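Local coordinates for uncharacterized peroxidase-related protein (Silicibacter sp., PDB 2PFX) that is uncharacterised but, as a peroxidase-related member of the carboxymuconolactone decarboxylase family in the AhpD-like clan, is probably an oxidoreductase, at residues A[54-68]-A[156-168]. Residues are numbered along the deposited sequence; the frame is centred on the assembly and turned at random. Where two conformers were deposited one is given.
Sequences FTAMYNDLMLGESQL and RDIWDIANVTGFF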
loop_
_atom_site.group_PDB
_atom_site.type_symbol
_atom_site.label_atom_id
_atom_site.label_comp_id
_atom_site.label_asym_id
_atom_site.label_seq_id
_atom_site.Cartn_x
_atom_site.Cartn_y
_atom_site.Cartn_z
ATOM N N PHE A 54 22.419 20.108 -13.430
ATOM C CA PHE A 54 22.251 18.685 -13.198
ATOM C C PHE A 54 23.600 18.071 -12.815
ATOM O O PHE A 54 23.783 17.405 -11.812
ATOM C CB PHE A 54 21.679 17.979 -14.440
ATOM C CG PHE A 54 21.615 16.476 -14.204
ATOM C CD1 PHE A 54 20.623 15.943 -13.403
ATOM C CD2 PHE A 54 22.549 15.641 -14.774
ATOM C CE1 PHE A 54 20.565 14.582 -13.190
ATOM C CE2 PHE A 54 22.511 14.281 -14.567
ATOM C CZ PHE A 54 21.515 13.762 -13.746
ATOM N N THR A 55 24.555 18.332 -13.696
ATOM C CA THR A 55 25.885 17.744 -13.530
ATOM C C THR A 55 26.587 18.297 -12.297
ATOM O O THR A 55 27.305 17.530 -11.642
ATOM C CB THR A 55 26.766 17.955 -14.785
ATOM O OG1 THR A 55 26.980 19.353 -14.949
ATOM C CG2 THR A 55 26.050 17.365 -15.983
ATOM N N ALA A 56 26.387 19.570 -11.989
ATOM C CA ALA A 56 27.060 20.101 -10.798
ATOM C C ALA A 56 26.614 19.346 -9.551
ATOM O O ALA A 56 27.381 19.030 -8.647
ATOM C CB ALA A 56 26.782 21.580 -10.640
HETATM N N MSE A 57 25.312 19.062 -9.505
HETATM C CA MSE A 57 24.773 18.351 -8.361
HETATM C C MSE A 57 25.202 16.894 -8.382
HETATM O O MSE A 57 25.654 16.404 -7.348
HETATM C CB MSE A 57 23.249 18.472 -8.360
HETATM C CG MSE A 57 22.653 17.726 -7.179
HETATM SE SE MSE A 57 20.805 18.038 -6.882
HETATM C CE MSE A 57 21.068 19.862 -6.332
ATOM N N TYR A 58 25.061 16.213 -9.529
ATOM C CA TYR A 58 25.494 14.824 -9.607
ATOM C C TYR A 58 26.945 14.710 -9.129
ATOM O O TYR A 58 27.294 13.811 -8.361
ATOM C CB TYR A 58 25.360 14.253 -11.022
ATOM C CG TYR A 58 25.783 12.811 -11.170
ATOM C CD1 TYR A 58 27.078 12.323 -11.312
ATOM C CD2 TYR A 58 24.778 11.840 -11.184
ATOM C CE1 TYR A 58 27.408 11.002 -11.442
ATOM C CE2 TYR A 58 25.095 10.499 -11.310
ATOM C CZ TYR A 58 26.393 10.076 -11.441
ATOM O OH TYR A 58 26.718 8.739 -11.574
ATOM N N ASN A 59 27.830 15.544 -9.654
ATOM C CA ASN A 59 29.255 15.367 -9.353
ATOM C C ASN A 59 29.516 15.546 -7.857
ATOM O O ASN A 59 30.218 14.739 -7.239
ATOM C CB ASN A 59 30.102 16.319 -10.216
ATOM C CG ASN A 59 30.230 15.811 -11.646
ATOM O OD1 ASN A 59 30.205 14.610 -11.892
ATOM N ND2 ASN A 59 30.337 16.731 -12.591
ATOM N N ASP A 60 28.929 16.595 -7.305
ATOM C CA ASP A 60 29.189 16.878 -5.894
ATOM C C ASP A 60 28.774 15.685 -5.052
ATOM O O ASP A 60 29.518 15.181 -4.234
ATOM C CB ASP A 60 28.439 18.106 -5.423
ATOM C CG ASP A 60 28.642 18.316 -3.931
ATOM O OD1 ASP A 60 29.749 18.767 -3.595
ATOM O OD2 ASP A 60 27.730 18.018 -3.145
ATOM N N LEU A 61 27.549 15.213 -5.321
ATOM C CA LEU A 61 27.020 14.124 -4.508
ATOM C C LEU A 61 27.718 12.793 -4.704
ATOM O O LEU A 61 27.938 12.090 -3.720
ATOM C CB LEU A 61 25.549 13.987 -4.873
ATOM C CG LEU A 61 24.558 14.953 -4.253
ATOM C CD1 LEU A 61 24.489 16.359 -4.807
ATOM C CD2 LEU A 61 23.198 14.296 -4.484
HETATM N N MSE A 62 28.018 12.468 -5.957
HETATM C CA MSE A 62 28.559 11.159 -6.280
HETATM C C MSE A 62 30.079 11.096 -6.256
HETATM O O MSE A 62 30.664 10.034 -5.971
HETATM C CB MSE A 62 28.057 10.729 -7.662
HETATM C CG MSE A 62 26.554 10.506 -7.718
HETATM SE SE MSE A 62 25.769 9.488 -6.269
HETATM C CE MSE A 62 26.295 7.835 -7.069
ATOM N N LEU A 63 30.701 12.224 -6.585
ATOM C CA LEU A 63 32.155 12.192 -6.696
ATOM C C LEU A 63 32.862 13.148 -5.783
ATOM O O LEU A 63 34.075 13.027 -5.623
ATOM C CB LEU A 63 32.549 12.462 -8.174
ATOM C CG LEU A 63 31.983 11.397 -9.136
ATOM C CD1 LEU A 63 32.213 11.753 -10.600
ATOM C CD2 LEU A 63 32.569 10.017 -8.855
ATOM N N GLY A 64 32.145 14.093 -5.199
ATOM C CA GLY A 64 32.800 15.027 -4.308
ATOM C C GLY A 64 33.150 14.427 -2.965
ATOM O O GLY A 64 32.865 13.261 -2.672
ATOM N N GLU A 65 33.802 15.228 -2.126
ATOM C CA GLU A 65 34.270 14.707 -0.849
ATOM C C GLU A 65 33.074 14.202 -0.048
ATOM O O GLU A 65 32.028 14.834 0.093
ATOM C CB GLU A 65 35.024 15.778 -0.069
ATOM C CG GLU A 65 35.466 15.515 1.341
ATOM C CD GLU A 65 34.475 15.633 2.482
ATOM O OE1 GLU A 65 33.707 16.606 2.488
ATOM O OE2 GLU A 65 34.360 14.653 3.251
ATOM N N SER A 66 33.344 13.080 0.615
ATOM C CA SER A 66 32.439 12.445 1.524
ATOM C C SER A 66 33.156 11.296 2.212
ATOM O O SER A 66 34.080 10.720 1.634
ATOM C CB SER A 66 31.287 11.844 0.734
ATOM O OG SER A 66 30.104 11.662 1.482
ATOM N N GLN A 67 32.746 10.937 3.418
ATOM C CA GLN A 67 33.389 9.744 3.999
ATOM C C GLN A 67 32.634 8.480 3.630
ATOM O O GLN A 67 32.961 7.343 3.946
ATOM C CB GLN A 67 33.628 9.920 5.502
ATOM C CG GLN A 67 34.771 10.890 5.810
ATOM C CD GLN A 67 36.155 10.284 5.936
ATOM O OE1 GLN A 67 36.297 9.108 6.271
ATOM N NE2 GLN A 67 37.169 11.091 5.648
ATOM N N LEU A 68 31.600 8.637 2.824
ATOM C CA LEU A 68 30.936 7.578 2.086
ATOM C C LEU A 68 31.796 7.265 0.870
ATOM O O LEU A 68 32.143 8.179 0.123
ATOM C CB LEU A 68 29.560 7.981 1.592
ATOM C CG LEU A 68 28.506 8.438 2.588
ATOM C CD1 LEU A 68 27.163 8.634 1.886
ATOM C CD2 LEU A 68 28.364 7.433 3.713
ATOM N N ARG A 156 27.504 14.580 9.335
ATOM C CA ARG A 156 27.788 14.952 7.952
ATOM C C ARG A 156 27.506 13.759 7.057
ATOM O O ARG A 156 26.996 13.886 5.958
ATOM C CB ARG A 156 29.227 15.437 7.853
ATOM C CG ARG A 156 29.758 15.617 6.459
ATOM C CD ARG A 156 29.027 16.593 5.524
ATOM N NE ARG A 156 29.328 16.039 4.182
ATOM C CZ ARG A 156 30.422 16.259 3.470
ATOM N NH1 ARG A 156 31.384 17.073 3.871
ATOM N NH2 ARG A 156 30.580 15.677 2.289
ATOM N N ASP A 157 27.841 12.562 7.520
ATOM C CA ASP A 157 27.612 11.367 6.736
ATOM C C ASP A 157 26.111 11.153 6.500
ATOM O O ASP A 157 25.697 10.769 5.408
ATOM C CB ASP A 157 28.167 10.142 7.458
ATOM C CG ASP A 157 29.666 10.145 7.591
ATOM O OD1 ASP A 157 30.330 10.936 6.892
ATOM O OD2 ASP A 157 30.168 9.344 8.406
ATOM N N ILE A 158 25.323 11.347 7.544
ATOM C CA ILE A 158 23.868 11.187 7.445
ATOM C C ILE A 158 23.314 12.168 6.424
ATOM O O ILE A 158 22.479 11.844 5.575
ATOM C CB ILE A 158 23.218 11.369 8.830
ATOM C CG1 ILE A 158 23.770 10.395 9.867
ATOM C CG2 ILE A 158 21.710 11.247 8.712
ATOM C CD1 ILE A 158 23.073 10.433 11.214
ATOM N N TRP A 159 23.803 13.405 6.466
ATOM C CA TRP A 159 23.413 14.403 5.471
ATOM C C TRP A 159 23.704 13.935 4.044
ATOM O O TRP A 159 22.908 14.064 3.107
ATOM C CB TRP A 159 24.152 15.716 5.709
ATOM C CG TRP A 159 23.845 16.763 4.685
ATOM C CD1 TRP A 159 24.566 17.108 3.586
ATOM C CD2 TRP A 159 22.678 17.617 4.679
ATOM N NE1 TRP A 159 23.940 18.124 2.893
ATOM C CE2 TRP A 159 22.777 18.446 3.556
ATOM C CE3 TRP A 159 21.579 17.746 5.526
ATOM C CZ2 TRP A 159 21.809 19.399 3.250
ATOM C CZ3 TRP A 159 20.607 18.691 5.241
ATOM C CH2 TRP A 159 20.744 19.503 4.103
ATOM N N ASP A 160 24.904 13.379 3.855
ATOM C CA ASP A 160 25.260 12.811 2.564
ATOM C C ASP A 160 24.372 11.645 2.181
ATOM O O ASP A 160 23.986 11.512 1.022
ATOM C CB ASP A 160 26.721 12.370 2.597
ATOM C CG ASP A 160 27.728 13.501 2.611
ATOM O OD1 ASP A 160 27.256 14.662 2.547
ATOM O OD2 ASP A 160 28.962 13.241 2.697
ATOM N N ILE A 161 24.041 10.758 3.125
ATOM C CA ILE A 161 23.175 9.639 2.750
ATOM C C ILE A 161 21.813 10.139 2.307
ATOM O O ILE A 161 21.195 9.706 1.321
ATOM C CB ILE A 161 23.055 8.636 3.914
ATOM C CG1 ILE A 161 24.351 7.870 4.220
ATOM C CG2 ILE A 161 21.942 7.641 3.642
ATOM C CD1 ILE A 161 24.375 7.329 5.635
ATOM N N ALA A 162 21.305 11.121 3.057
ATOM C CA ALA A 162 20.019 11.723 2.737
ATOM C C ALA A 162 20.058 12.396 1.368
ATOM O O ALA A 162 19.098 12.289 0.601
ATOM C CB ALA A 162 19.616 12.718 3.808
ATOM N N ASN A 163 21.140 13.085 1.041
ATOM C CA ASN A 163 21.114 13.812 -0.241
ATOM C C ASN A 163 21.270 12.867 -1.415
ATOM O O ASN A 163 20.595 13.042 -2.437
ATOM C CB ASN A 163 22.170 14.916 -0.236
ATOM C CG ASN A 163 21.592 16.181 0.371
ATOM O OD1 ASN A 163 21.165 17.078 -0.357
ATOM N ND2 ASN A 163 21.569 16.238 1.696
ATOM N N VAL A 164 22.142 11.868 -1.286
ATOM C CA VAL A 164 22.280 10.897 -2.360
ATOM C C VAL A 164 20.939 10.195 -2.566
ATOM O O VAL A 164 20.466 10.086 -3.683
ATOM C CB VAL A 164 23.399 9.896 -2.078
ATOM C CG1 VAL A 164 23.396 8.758 -3.085
ATOM C CG2 VAL A 164 24.718 10.652 -2.082
ATOM N N THR A 165 20.338 9.741 -1.475
ATOM C CA THR A 165 19.050 9.079 -1.523
ATOM C C THR A 165 17.992 9.966 -2.184
ATOM O O THR A 165 17.301 9.571 -3.126
ATOM C CB THR A 165 18.562 8.727 -0.098
ATOM O OG1 THR A 165 19.463 7.788 0.528
ATOM C CG2 THR A 165 17.204 8.052 -0.128
ATOM N N GLY A 166 17.851 11.205 -1.714
ATOM C CA GLY A 166 16.885 12.133 -2.298
ATOM C C GLY A 166 17.149 12.378 -3.772
ATOM O O GLY A 166 16.199 12.413 -4.563
ATOM N N PHE A 167 18.415 12.533 -4.133
ATOM C CA PHE A 167 18.768 12.763 -5.538
ATOM C C PHE A 167 18.257 11.640 -6.424
ATOM O O PHE A 167 17.690 11.963 -7.464
ATOM C CB PHE A 167 20.275 12.952 -5.681
ATOM C CG PHE A 167 20.787 13.316 -7.056
ATOM C CD1 PHE A 167 20.524 14.532 -7.660
ATOM C CD2 PHE A 167 21.549 12.375 -7.731
ATOM C CE1 PHE A 167 21.020 14.794 -8.924
ATOM C CE2 PHE A 167 22.079 12.623 -8.971
ATOM C CZ PHE A 167 21.816 13.851 -9.544
ATOM N N PHE A 168 18.406 10.361 -6.057
ATOM C CA PHE A 168 17.917 9.312 -6.951
ATOM C C PHE A 168 16.412 9.219 -6.912
ATOM O O PHE A 168 15.804 8.710 -7.861
ATOM C CB PHE A 168 18.598 7.950 -6.656
ATOM C CG PHE A 168 19.992 8.127 -7.279
ATOM C CD1 PHE A 168 20.157 7.979 -8.649
ATOM C CD2 PHE A 168 21.061 8.480 -6.479
ATOM C CE1 PHE A 168 21.405 8.188 -9.211
ATOM C CE2 PHE A 168 22.320 8.671 -7.036
ATOM C CZ PHE A 168 22.481 8.519 -8.403
HETATM O O HOH W 1 30.705 12.626 4.746
#
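F167 packs as a knob into the hole formed by F54, M57, Y58 and L61 of helix 54-63. In the conformer given, L61 CD2 lies against F167 CB; the selenium of selenomethionine M57 sits obliquely beside F167 CD1 at 3.6 Å, and Y58 CD2 meets the ring edge at F167 CE2. F167 reaches this hole because its CG stands anti to the backbone N (chi1 -175°). One turn on from Y58, selenomethionine M62, bent at chi2 and chi3, brings SE in plane to the edge of the F168 ring, 3.6 Å from F168 CE2, a Met-aromatic contact. In the loop that follows, the contact turns polar: R156 NH1 forms a salt bridge to the syn lone pair of E65 OE1 at 2.7 Å, while R156 NH2 adds a weak bond to E65 O. R156 NE gives a nearly straight bond to D160 OD1, 3.0 Å, close to the guanidinium plane, completing an E65-R156-D160 salt-bridge network. An alanine in place of R156 would remove both bridges and is likely to leave the two carboxylates without their shared counter-charge. L68 CD1 packs on I161 CG1. Within this all-helical, AhpD-like chain the contact joins helix 48-63 to helix 155-178; helix 70-84 packs against M62, V164 and F168, and the second subunit against M57 and R156.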